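PDB 5X20: 2-dehydropantoate 2-reductase from Enterococcus faecium DO, which probably catalyses the NADPH-dependent reduction of ketopantoate to (R)-pantoate, the second step in making pantoate for pantothenate biosynthesis. Local coordinates for residues Thr193-Cys198 against His257-Tyr262; Asn204-Gly209 against Phe249-Ile254; Thr272-Ile277 against Phe297-Val302. One frame throughout, in Å; residues are numbered along the deposited sequence.

Interaction 1. Residues Thr193-Cys198 against His257-Tyr262; sequences TMNGLC and HYPSMY. With AOT (2-oxidanylidene-2-phenylazanyl-ethanoic acid), chain H.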
loop_
_atom_site.group_PDB
_atom_site.type_symbol
_atom_site.label_atom_id
_atom_site.label_comp_id
_atom_site.label_asym_id
_atom_site.label_seq_id
_atom_site.Cartn_x
_atom_site.Cartn_y
_atom_site.Cartn_z
ATOM N N THR A 193 -9.217 -6.264 -6.159
ATOM C CA THR A 193 -9.320 -4.841 -5.848
ATOM C C THR A 193 -9.643 -4.670 -4.374
ATOM O O THR A 193 -8.810 -4.165 -3.611
ATOM C CB THR A 193 -10.363 -4.148 -6.738
ATOM O OG1 THR A 193 -11.626 -4.864 -6.703
ATOM C CG2 THR A 193 -9.856 -4.060 -8.133
ATOM N N MET A 194 -10.771 -5.196 -3.930
ATOM C CA MET A 194 -11.165 -5.037 -2.542
ATOM C C MET A 194 -10.165 -5.637 -1.551
ATOM O O MET A 194 -9.806 -4.975 -0.555
ATOM C CB MET A 194 -12.558 -5.635 -2.294
ATOM C CG MET A 194 -13.670 -5.129 -3.219
ATOM S SD MET A 194 -13.974 -3.357 -3.032
ATOM C CE MET A 194 -13.330 -2.642 -4.541
ATOM N N ASN A 195 -9.747 -6.888 -1.771
ATOM C CA ASN A 195 -8.946 -7.582 -0.775
ATOM C C ASN A 195 -7.606 -6.886 -0.482
ATOM O O ASN A 195 -7.315 -6.546 0.679
ATOM C CB ASN A 195 -8.680 -9.036 -1.159
ATOM C CG ASN A 195 -9.924 -9.907 -1.170
ATOM O OD1 ASN A 195 -11.027 -9.469 -1.504
ATOM N ND2 ASN A 195 -9.732 -11.169 -0.953
ATOM N N GLY A 196 -6.821 -6.640 -1.510
ATOM C CA GLY A 196 -5.496 -6.064 -1.352
ATOM C C GLY A 196 -5.539 -4.608 -0.968
ATOM O O GLY A 196 -4.788 -4.181 -0.064
ATOM N N LEU A 197 -6.433 -3.841 -1.594
ATOM C CA LEU A 197 -6.563 -2.421 -1.245
ATOM C C LEU A 197 -7.044 -2.201 0.206
ATOM O O LEU A 197 -6.461 -1.384 0.932
ATOM C CB LEU A 197 -7.455 -1.679 -2.218
ATOM C CG LEU A 197 -6.990 -1.604 -3.651
ATOM C CD1 LEU A 197 -8.086 -0.942 -4.486
ATOM C CD2 LEU A 197 -5.686 -0.841 -3.771
ATOM N N CYS A 198 -8.035 -2.965 0.639
ATOM C CA CYS A 198 -8.484 -2.892 2.058
ATOM C C CYS A 198 -7.388 -3.290 3.038
ATOM O O CYS A 198 -7.188 -2.645 4.031
ATOM C CB CYS A 198 -9.733 -3.745 2.289
ATOM S SG CYS A 198 -11.236 -3.052 1.565
ATOM N N HIS A 257 -18.261 -4.723 5.670
ATOM C CA HIS A 257 -17.363 -5.815 5.941
ATOM C C HIS A 257 -15.932 -5.547 5.482
ATOM O O HIS A 257 -15.658 -4.764 4.572
ATOM C CB HIS A 257 -17.921 -7.103 5.345
ATOM C CG HIS A 257 -19.138 -7.583 6.087
ATOM N ND1 HIS A 257 -20.433 -7.509 5.601
ATOM C CD2 HIS A 257 -19.244 -8.036 7.355
ATOM C CE1 HIS A 257 -21.271 -7.927 6.528
ATOM N NE2 HIS A 257 -20.573 -8.265 7.594
ATOM N N TYR A 258 -15.026 -6.240 6.141
ATOM C CA TYR A 258 -13.654 -6.335 5.771
ATOM C C TYR A 258 -13.487 -7.601 4.963
ATOM O O TYR A 258 -13.960 -8.658 5.342
ATOM C CB TYR A 258 -12.759 -6.409 7.014
ATOM C CG TYR A 258 -12.723 -5.155 7.827
ATOM C CD1 TYR A 258 -13.727 -4.878 8.784
ATOM C CD2 TYR A 258 -11.757 -4.215 7.597
ATOM C CE1 TYR A 258 -13.717 -3.692 9.510
ATOM C CE2 TYR A 258 -11.735 -3.029 8.293
ATOM C CZ TYR A 258 -12.702 -2.775 9.271
ATOM O OH TYR A 258 -12.654 -1.585 9.976
ATOM N N PRO A 259 -12.798 -7.515 3.833
ATOM C CA PRO A 259 -12.630 -8.669 3.037
ATOM C C PRO A 259 -11.828 -9.743 3.752
ATOM O O PRO A 259 -11.057 -9.460 4.697
ATOM C CB PRO A 259 -11.808 -8.129 1.819
ATOM C CG PRO A 259 -11.982 -6.666 1.851
ATOM C CD PRO A 259 -12.142 -6.327 3.269
ATOM N N SER A 260 -11.887 -10.939 3.198
ATOM C CA SER A 260 -11.196 -12.057 3.776
ATOM C C SER A 260 -9.687 -11.835 3.950
ATOM O O SER A 260 -9.086 -12.286 4.934
ATOM C CB SER A 260 -11.473 -13.323 2.951
ATOM O OG SER A 260 -10.794 -13.341 1.710
ATOM N N MET A 261 -9.057 -11.177 2.970
ATOM C CA MET A 261 -7.612 -10.970 2.999
ATOM C C MET A 261 -7.244 -10.073 4.164
ATOM O O MET A 261 -6.273 -10.298 4.836
ATOM C CB MET A 261 -7.121 -10.381 1.700
ATOM C CG MET A 261 -5.588 -10.219 1.629
ATOM S SD MET A 261 -5.057 -9.657 -0.017
ATOM C CE MET A 261 -5.392 -11.084 -1.015
ATOM N N TYR A 262 -8.059 -9.077 4.421
ATOM C CA TYR A 262 -7.885 -8.233 5.623
ATOM C C TYR A 262 -7.983 -9.035 6.910
ATOM O O TYR A 262 -7.150 -8.931 7.786
ATOM C CB TYR A 262 -8.931 -7.110 5.607
ATOM C CG TYR A 262 -8.814 -6.189 6.779
ATOM C CD1 TYR A 262 -9.263 -6.557 8.052
ATOM C CD2 TYR A 262 -8.282 -4.916 6.617
ATOM C CE1 TYR A 262 -9.139 -5.705 9.124
ATOM C CE2 TYR A 262 -8.181 -4.047 7.678
ATOM C CZ TYR A 262 -8.605 -4.456 8.934
ATOM O OH TYR A 262 -8.471 -3.595 9.978
HETATM C C1 AOT H . -16.724 -11.361 -1.295
HETATM N N1 AOT H . -15.620 -11.559 -0.619
HETATM O O1 AOT H . -14.848 -13.235 -1.842
HETATM C C2 AOT H . -16.810 -10.243 -2.092
HETATM O O2 AOT H . -13.602 -11.610 0.819
HETATM O O3 AOT H . -12.679 -13.197 -0.101
HETATM C C8 AOT H . -13.628 -12.450 -0.014
HETATM C C7 AOT H . -14.767 -12.486 -0.916
HETATM C C4 AOT H . -17.969 -10.002 -2.792
HETATM C C6 AOT H . -19.052 -10.850 -2.704
HETATM C C5 AOT H . -18.945 -11.959 -1.921
HETATM C C3 AOT H . -17.799 -12.222 -1.215
HETATM O O HOH W 1 -8.320 -13.931 0.247
#

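Interaction 2. Residues Asn204-Gly209 against Phe249-Ile254; sequences NMAELG and FDPETI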
loop_
_atom_site.group_PDB
_atom_site.type_symbol
_atom_site.label_atom_id
_atom_site.label_comp_id
_atom_site.label_asym_id
_atom_site.label_seq_id
_atom_site.Cartn_x
_atom_site.Cartn_y
_atom_site.Cartn_z
ATOM N N ASN A 204 -12.406 -0.881 5.646
ATOM C CA ASN A 204 -13.426 -1.752 5.084
ATOM C C ASN A 204 -13.817 -1.257 3.700
ATOM O O ASN A 204 -13.363 -0.192 3.245
ATOM C CB ASN A 204 -14.642 -1.932 6.014
ATOM C CG ASN A 204 -15.453 -0.672 6.217
ATOM O OD1 ASN A 204 -15.394 0.293 5.472
ATOM N ND2 ASN A 204 -16.232 -0.693 7.259
ATOM N N MET A 205 -14.661 -2.011 3.029
ATOM C CA MET A 205 -14.990 -1.724 1.637
ATOM C C MET A 205 -15.743 -0.406 1.419
ATOM O O MET A 205 -15.430 0.337 0.484
ATOM C CB MET A 205 -15.745 -2.909 1.034
ATOM C CG MET A 205 -14.824 -4.064 0.794
ATOM S SD MET A 205 -15.601 -5.532 0.088
ATOM C CE MET A 205 -16.048 -6.343 1.616
ATOM N N ALA A 206 -16.651 -0.064 2.327
ATOM C CA ALA A 206 -17.305 1.240 2.260
ATOM C C ALA A 206 -16.323 2.394 2.456
ATOM O O ALA A 206 -16.424 3.412 1.795
ATOM C CB ALA A 206 -18.412 1.328 3.303
ATOM N N GLU A 207 -15.402 2.242 3.401
ATOM C CA GLU A 207 -14.401 3.263 3.643
ATOM C C GLU A 207 -13.509 3.438 2.397
ATOM O O GLU A 207 -13.186 4.544 2.024
ATOM C CB GLU A 207 -13.597 2.900 4.874
ATOM C CG GLU A 207 -14.342 3.160 6.192
ATOM C CD GLU A 207 -13.717 2.498 7.443
ATOM O OE1 GLU A 207 -12.797 1.632 7.350
ATOM O OE2 GLU A 207 -14.163 2.868 8.561
ATOM N N LEU A 208 -13.141 2.327 1.751
ATOM C CA LEU A 208 -12.374 2.379 0.523
ATOM C C LEU A 208 -13.129 3.187 -0.538
ATOM O O LEU A 208 -12.562 4.109 -1.167
ATOM C CB LEU A 208 -12.072 0.974 0.037
ATOM C CG LEU A 208 -11.320 0.846 -1.302
ATOM C CD1 LEU A 208 -9.990 1.599 -1.291
ATOM C CD2 LEU A 208 -11.098 -0.617 -1.693
ATOM N N GLY A 209 -14.411 2.857 -0.716
ATOM C CA GLY A 209 -15.255 3.555 -1.663
ATOM C C GLY A 209 -15.362 5.052 -1.422
ATOM O O GLY A 209 -15.591 5.809 -2.361
ATOM N N PHE A 249 -18.779 -1.215 -2.445
ATOM C CA PHE A 249 -18.686 0.016 -1.626
ATOM C C PHE A 249 -19.951 0.323 -0.826
ATOM O O PHE A 249 -19.941 1.073 0.136
ATOM C CB PHE A 249 -18.362 1.222 -2.528
ATOM C CG PHE A 249 -17.029 1.155 -3.180
ATOM C CD1 PHE A 249 -16.018 0.338 -2.659
ATOM C CD2 PHE A 249 -16.737 1.936 -4.300
ATOM C CE1 PHE A 249 -14.768 0.291 -3.242
ATOM C CE2 PHE A 249 -15.484 1.858 -4.903
ATOM C CZ PHE A 249 -14.504 1.030 -4.373
ATOM N N ASP A 250 -21.061 -0.289 -1.223
ATOM C CA ASP A 250 -22.341 0.060 -0.673
ATOM C C ASP A 250 -22.507 -0.563 0.718
ATOM O O ASP A 250 -22.473 -1.764 0.865
ATOM C CB ASP A 250 -23.420 -0.409 -1.647
ATOM C CG ASP A 250 -24.814 0.130 -1.308
ATOM O OD1 ASP A 250 -25.056 0.572 -0.174
ATOM O OD2 ASP A 250 -25.670 0.060 -2.196
ATOM N N PRO A 251 -22.711 0.274 1.752
ATOM C CA PRO A 251 -23.035 -0.245 3.096
ATOM C C PRO A 251 -24.251 -1.203 3.121
ATOM O O PRO A 251 -24.280 -2.100 3.936
ATOM C CB PRO A 251 -23.325 1.021 3.907
ATOM C CG PRO A 251 -22.820 2.160 3.122
ATOM C CD PRO A 251 -22.815 1.750 1.680
ATOM N N GLU A 252 -25.224 -1.008 2.235
ATOM C CA GLU A 252 -26.403 -1.865 2.156
ATOM C C GLU A 252 -26.154 -3.218 1.514
ATOM O O GLU A 252 -27.046 -4.058 1.541
ATOM C CB GLU A 252 -27.496 -1.161 1.367
ATOM C CG GLU A 252 -27.904 0.247 1.862
ATOM C CD GLU A 252 -28.411 0.212 3.284
ATOM O OE1 GLU A 252 -28.129 1.156 4.069
ATOM O OE2 GLU A 252 -29.118 -0.775 3.591
ATOM N N THR A 253 -24.997 -3.448 0.891
ATOM C CA THR A 253 -24.685 -4.785 0.410
ATOM C C THR A 253 -23.634 -5.428 1.271
ATOM O O THR A 253 -23.960 -6.090 2.245
ATOM C CB THR A 253 -24.247 -4.835 -1.077
ATOM O OG1 THR A 253 -23.166 -3.916 -1.314
ATOM C CG2 THR A 253 -25.396 -4.426 -1.960
ATOM N N ILE A 254 -22.362 -5.207 0.962
ATOM C CA ILE A 254 -21.313 -5.777 1.766
ATOM C C ILE A 254 -20.309 -4.729 2.287
ATOM O O ILE A 254 -19.329 -5.074 2.982
ATOM C CB ILE A 254 -20.658 -6.920 0.979
ATOM C CG1 ILE A 254 -19.873 -7.808 1.928
ATOM C CG2 ILE A 254 -19.815 -6.364 -0.171
ATOM C CD1 ILE A 254 -19.442 -9.140 1.337
#

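Interaction 3. Residues Thr272-Ile277 against Phe297-Val302; sequences TEIDYI and FLTELV. With NAD (nicotinamide-adenine-dinucleotide), chain G.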
loop_
_atom_site.group_PDB
_atom_site.type_symbol
_atom_site.label_atom_id
_atom_site.label_comp_id
_atom_site.label_asym_id
_atom_site.label_seq_id
_atom_site.Cartn_x
_atom_site.Cartn_y
_atom_site.Cartn_z
ATOM N N THR A 272 -1.708 -14.402 3.101
ATOM C CA THR A 272 -2.822 -14.148 2.197
ATOM C C THR A 272 -2.713 -14.967 0.896
ATOM O O THR A 272 -1.672 -15.530 0.562
ATOM C CB THR A 272 -2.874 -12.671 1.765
ATOM O OG1 THR A 272 -1.806 -12.411 0.838
ATOM C CG2 THR A 272 -2.752 -11.744 2.999
ATOM N N GLU A 273 -3.800 -14.945 0.174
ATOM C CA GLU A 273 -3.929 -15.573 -1.125
ATOM C C GLU A 273 -3.509 -14.670 -2.323
ATOM O O GLU A 273 -3.854 -14.952 -3.485
ATOM C CB GLU A 273 -5.381 -15.938 -1.293
ATOM C CG GLU A 273 -5.816 -17.113 -0.425
ATOM C CD GLU A 273 -7.300 -17.469 -0.680
ATOM O OE1 GLU A 273 -8.141 -16.528 -0.681
ATOM O OE2 GLU A 273 -7.579 -18.672 -0.936
ATOM N N ILE A 274 -2.753 -13.621 -2.040
ATOM C CA ILE A 274 -2.428 -12.632 -3.055
ATOM C C ILE A 274 -1.758 -13.201 -4.340
ATOM O O ILE A 274 -2.063 -12.756 -5.418
ATOM C CB ILE A 274 -1.598 -11.484 -2.442
ATOM C CG1 ILE A 274 -1.556 -10.271 -3.381
ATOM C CG2 ILE A 274 -0.179 -11.922 -2.123
ATOM C CD1 ILE A 274 -2.856 -9.492 -3.465
ATOM N N ASP A 275 -0.886 -14.187 -4.199
ATOM C CA ASP A 275 -0.225 -14.784 -5.368
ATOM C C ASP A 275 -1.192 -15.450 -6.336
ATOM O O ASP A 275 -0.842 -15.668 -7.466
ATOM C CB ASP A 275 0.864 -15.797 -4.942
ATOM C CG ASP A 275 1.972 -15.133 -4.227
ATOM O OD1 ASP A 275 2.348 -14.008 -4.588
ATOM O OD2 ASP A 275 2.504 -15.684 -3.268
ATOM N N TYR A 276 -2.369 -15.811 -5.840
ATOM C CA TYR A 276 -3.357 -16.481 -6.644
ATOM C C TYR A 276 -4.380 -15.529 -7.248
ATOM O O TYR A 276 -5.312 -15.964 -7.948
ATOM C CB TYR A 276 -4.073 -17.510 -5.798
ATOM C CG TYR A 276 -3.116 -18.566 -5.298
ATOM C CD1 TYR A 276 -2.389 -18.357 -4.141
ATOM C CD2 TYR A 276 -2.901 -19.749 -6.012
ATOM C CE1 TYR A 276 -1.494 -19.295 -3.696
ATOM C CE2 TYR A 276 -2.021 -20.714 -5.558
ATOM C CZ TYR A 276 -1.327 -20.479 -4.404
ATOM O OH TYR A 276 -0.484 -21.418 -3.897
ATOM N N ILE A 277 -4.298 -14.258 -6.868
ATOM C CA ILE A 277 -5.255 -13.284 -7.344
ATOM C C ILE A 277 -4.487 -12.293 -8.229
ATOM O O ILE A 277 -4.270 -12.584 -9.386
ATOM C CB ILE A 277 -5.991 -12.646 -6.153
ATOM C CG1 ILE A 277 -6.644 -13.765 -5.331
ATOM C CG2 ILE A 277 -7.064 -11.714 -6.638
ATOM C CD1 ILE A 277 -7.089 -13.282 -3.955
ATOM N N PHE A 297 2.676 -4.339 -8.161
ATOM C CA PHE A 297 2.977 -3.485 -7.009
ATOM C C PHE A 297 2.101 -3.882 -5.807
ATOM O O PHE A 297 2.583 -3.992 -4.676
ATOM C CB PHE A 297 2.746 -2.016 -7.399
ATOM C CG PHE A 297 3.338 -0.977 -6.447
ATOM C CD1 PHE A 297 4.190 -1.308 -5.422
ATOM C CD2 PHE A 297 3.118 0.358 -6.687
ATOM C CE1 PHE A 297 4.707 -0.347 -4.593
ATOM C CE2 PHE A 297 3.675 1.348 -5.893
ATOM C CZ PHE A 297 4.448 1.005 -4.845
ATOM N N LEU A 298 0.814 -4.141 -6.057
ATOM C CA LEU A 298 -0.080 -4.548 -4.965
ATOM C C LEU A 298 0.333 -5.870 -4.328
ATOM O O LEU A 298 0.355 -6.023 -3.108
ATOM C CB LEU A 298 -1.526 -4.569 -5.410
ATOM C CG LEU A 298 -2.550 -4.866 -4.324
ATOM C CD1 LEU A 298 -2.550 -3.874 -3.177
ATOM C CD2 LEU A 298 -3.909 -4.908 -4.929
ATOM N N THR A 299 0.756 -6.806 -5.157
ATOM C CA THR A 299 1.307 -8.051 -4.676
ATOM C C THR A 299 2.564 -7.888 -3.832
ATOM O O THR A 299 2.695 -8.457 -2.759
ATOM C CB THR A 299 1.622 -8.973 -5.852
ATOM O OG1 THR A 299 0.421 -9.217 -6.612
ATOM C CG2 THR A 299 2.120 -10.316 -5.363
ATOM N N GLU A 300 3.477 -7.079 -4.323
ATOM C CA GLU A 300 4.678 -6.725 -3.598
ATOM C C GLU A 300 4.386 -6.051 -2.235
ATOM O O GLU A 300 5.024 -6.373 -1.219
ATOM C CB GLU A 300 5.544 -5.800 -4.422
ATOM C CG GLU A 300 6.244 -6.547 -5.536
ATOM C CD GLU A 300 6.703 -5.678 -6.705
ATOM O OE1 GLU A 300 6.428 -4.460 -6.799
ATOM O OE2 GLU A 300 7.358 -6.210 -7.619
ATOM N N LEU A 301 3.467 -5.095 -2.260
ATOM C CA LEU A 301 3.049 -4.406 -1.036
ATOM C C LEU A 301 2.450 -5.370 -0.024
ATOM O O LEU A 301 2.733 -5.277 1.150
ATOM C CB LEU A 301 2.025 -3.284 -1.346
ATOM C CG LEU A 301 2.679 -2.089 -2.020
ATOM C CD1 LEU A 301 1.620 -1.189 -2.636
ATOM C CD2 LEU A 301 3.556 -1.285 -1.052
ATOM N N VAL A 302 1.591 -6.266 -0.474
ATOM C CA VAL A 302 0.963 -7.200 0.450
ATOM C C VAL A 302 2.005 -8.138 1.056
ATOM O O VAL A 302 1.975 -8.408 2.250
ATOM C CB VAL A 302 -0.176 -7.958 -0.230
ATOM C CG1 VAL A 302 -0.702 -9.108 0.639
ATOM C CG2 VAL A 302 -1.308 -6.998 -0.493
HETATM P PA NAD G . -10.350 -20.055 6.415
HETATM O O1A NAD G . -9.017 -19.393 6.586
HETATM O O2A NAD G . -11.478 -19.808 7.414
HETATM O O5B NAD G . -10.110 -21.631 6.428
HETATM C C5B NAD G . -9.139 -22.228 5.596
HETATM C C4B NAD G . -8.410 -23.350 6.315
HETATM O O4B NAD G . -7.495 -22.724 7.183
HETATM C C3B NAD G . -9.288 -24.238 7.192
HETATM O O3B NAD G . -8.771 -25.536 7.162
HETATM C C2B NAD G . -9.107 -23.659 8.554
HETATM O O2B NAD G . -9.365 -24.523 9.652
HETATM C C1B NAD G . -7.648 -23.283 8.448
HETATM N N9A NAD G . -7.359 -22.268 9.452
HETATM C C8A NAD G . -8.056 -21.165 9.682
HETATM N N7A NAD G . -7.520 -20.488 10.701
HETATM C C5A NAD G . -6.475 -21.187 11.137
HETATM C C6A NAD G . -5.482 -21.031 12.203
HETATM N N6A NAD G . -5.489 -19.953 13.027
HETATM N N1A NAD G . -4.590 -22.015 12.315
HETATM C C2A NAD G . -4.547 -23.078 11.500
HETATM N N3A NAD G . -5.424 -23.322 10.518
HETATM C C4A NAD G . -6.388 -22.393 10.307
HETATM O O3 NAD G . -10.734 -19.664 4.921
HETATM P PN NAD G . -12.194 -19.439 4.293
HETATM O O1N NAD G . -12.569 -18.002 4.677
HETATM O O2N NAD G . -13.170 -20.556 4.532
HETATM O O5D NAD G . -11.790 -19.333 2.749
HETATM C C5D NAD G . -11.739 -20.510 1.953
HETATM C C4D NAD G . -11.804 -20.175 0.459
HETATM O O4D NAD G . -13.071 -19.543 0.185
HETATM C C3D NAD G . -10.725 -19.153 0.156
HETATM O O3D NAD G . -10.136 -19.361 -1.112
HETATM C C2D NAD G . -11.462 -17.819 0.217
HETATM O O2D NAD G . -10.839 -16.778 -0.545
HETATM C C1D NAD G . -12.820 -18.228 -0.321
HETATM N N1N NAD G . -13.936 -17.357 0.017
HETATM C C2N NAD G . -14.092 -16.962 1.302
HETATM C C3N NAD G . -15.152 -16.099 1.630
HETATM C C7N NAD G . -15.440 -15.660 3.049
HETATM O O7N NAD G . -16.390 -14.914 3.250
HETATM N N7N NAD G . -14.796 -16.185 4.096
HETATM C C4N NAD G . -16.048 -15.732 0.608
HETATM C C5N NAD G . -15.875 -16.228 -0.716
HETATM C C6N NAD G . -14.836 -17.063 -0.998
#

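Interaction 1. Residues Thr193-Cys198 against His257-Tyr262
Asn195, in the middle of a helical run on helix 180-201, comes closest to Met261 in the first turn of helix 260-267, their CA atoms 5.2 Å apart, while Cys198 one turn on faces Tyr262. The tightest side-chain meeting is between Asn195 CB and Met261 CB, at 3.5 Å, and the two side chains cross at about a right angle. In Met261 CG is anti to the backbone N (chi1 -176°) and the chain runs on extended, which puts SD 3.8 Å from Gly196 N; the bend at chi3 then turns CE back to Asn195 CB. Pro259 packs on helix 180-201, its CD 3.7 Å from Cys198 CB and its CG near Cys198 SG and Met194 O, while its CB passes the amide oxygen of Asn195. Pro259 is the N-cap residue of helix 260-267, and the helix start receives the carboxylate of the bound phenyl-oxamic acid. Ser260 grips both carboxylate oxygens of this ligand: its backbone N donates to O2 over 3.0 Å, nearly straight at 171°, and its OG donates to O3 over 2.6 Å. The amide dipoles of the helix start would probably add to the attraction for this anion. Asn105 and Asn191 also bond the ligand, close to the bound nicotinamide-adenine-dinucleotide and thus probably at the substrate pocket of the reductase. A water donates to Ser260 OG over 2.9 Å and accepts a weak bond from Asn195 ND2, so it bridges the two helices beside the ligand. Farther along, the Tyr262 ring turns an edge to Cys198 O, 3.6 Å from CD2 and near the ring plane. Tyr258 CD2 sits over one face of this ring, and the phenol hydroxyl is bonded to Asp202.

Interaction 2. Residues Asn204-Gly209 against Phe249-Ile254
Phe249, the residue most covered in this contact, lays one ring face on the backbone of Gly209: CA stands 3.3 Å from the ring centroid and only 10° off its normal, a CH-pi contact centred on the ring. Gly209 carries no side chain, and its CA sits directly on the ring. The ring also reaches Met205 O, 3.2 Å from CD1, and meets Leu208 CG with CE1 at 4.0 Å. Phe249 contributes its carbonyl as well, since O receives a CA-H...O contact from Ala206 CA at 3.4 Å. Met205 works at the other end of the helix. Its chain runs straight past CG and SD turns CE round (chi3 -90°), bringing the methyl to Ile254, 4.1 Å from CG1 and 3.8 Å from Ile254 O. The helix start is closed by a capping box in which Asn204 OD1 accepts from Glu207 N over 2.8 Å and Glu207 OE1 accepts from Asn204 N. The partner loop is folded by a type I turn from Asp250 to Thr253, with an Asx turn at Asp250. A backbone bond ties Ala206 to Gly255. Short helix 205-209 is thus lodged between this loop and helix 180-201, whose Met194 touches both Met205 and Phe249, while Ala214 of helix 214-231 meets Phe249 and Leu208.

Interaction 3. Residues Thr272-Ile277 against Phe297-Val302
Asp275 brings its carboxylate up to helix 293-308, where OD1 lies 3.8 Å from the methyl CG2 of Thr299, though its polar partner is His303 one turn along the same helix. The carboxylate of Glu273 turns the other way, to the dinucleotide: OE1 accepts from ribose O2D and OE2 from O3D, each over 2.7 Å, and OE2 also takes the backbone N of Ala80. Within the loop, the Tyr276 ring has Glu273 O at its edge, in plane. On the helix, Leu301 CD1 lies over one face of the Phe297 ring, offset toward the rim, and this ring stacks with Tyr294 of the second subunit. Ile274 carries the apolar contact with the helix. Its CG1 is swung anti to the backbone N (chi1 -165°) and rests 3.8 Å from Thr299 CA, while CG2 meets Val302 CG1 at 4.0 Å. Val302 CG1 also touches Thr272 OG1, at 3.5 Å. That hydroxyl oxygen accepts from Ile274 N, forming an ST turn, and is bonded to Glu306. The loop, with its 3-10 turn, is therefore packed on helix 293-308 on one side and on the other presents Glu273 to the dinucleotide site, a bidentate carboxylate grip on the nicotinamide ribose diol.

How the interactions relate
All three contacts belong to the helical C-terminal domain and differ in what they face. Interactions 1 and 3 are buried and touch through Met261, which lies against Thr272, Ile274 and Ile277; one holds the ligand carboxylate, the other the ribose of the dinucleotide. Interaction 2 is only partly buried, lies farther from the chain centre and rests on aromatic and apolar packing with no direct ligand bond. Along the chain it is nested within the loop closed by interaction 1, and both share the neighbourhood of helix 180-201, with His257 O packed on Met205 CE. Interactions 2 and 3 do not touch, their nearest atoms about 9 Å apart. Helix 293-308 of interaction 3 also packs on the second subunit.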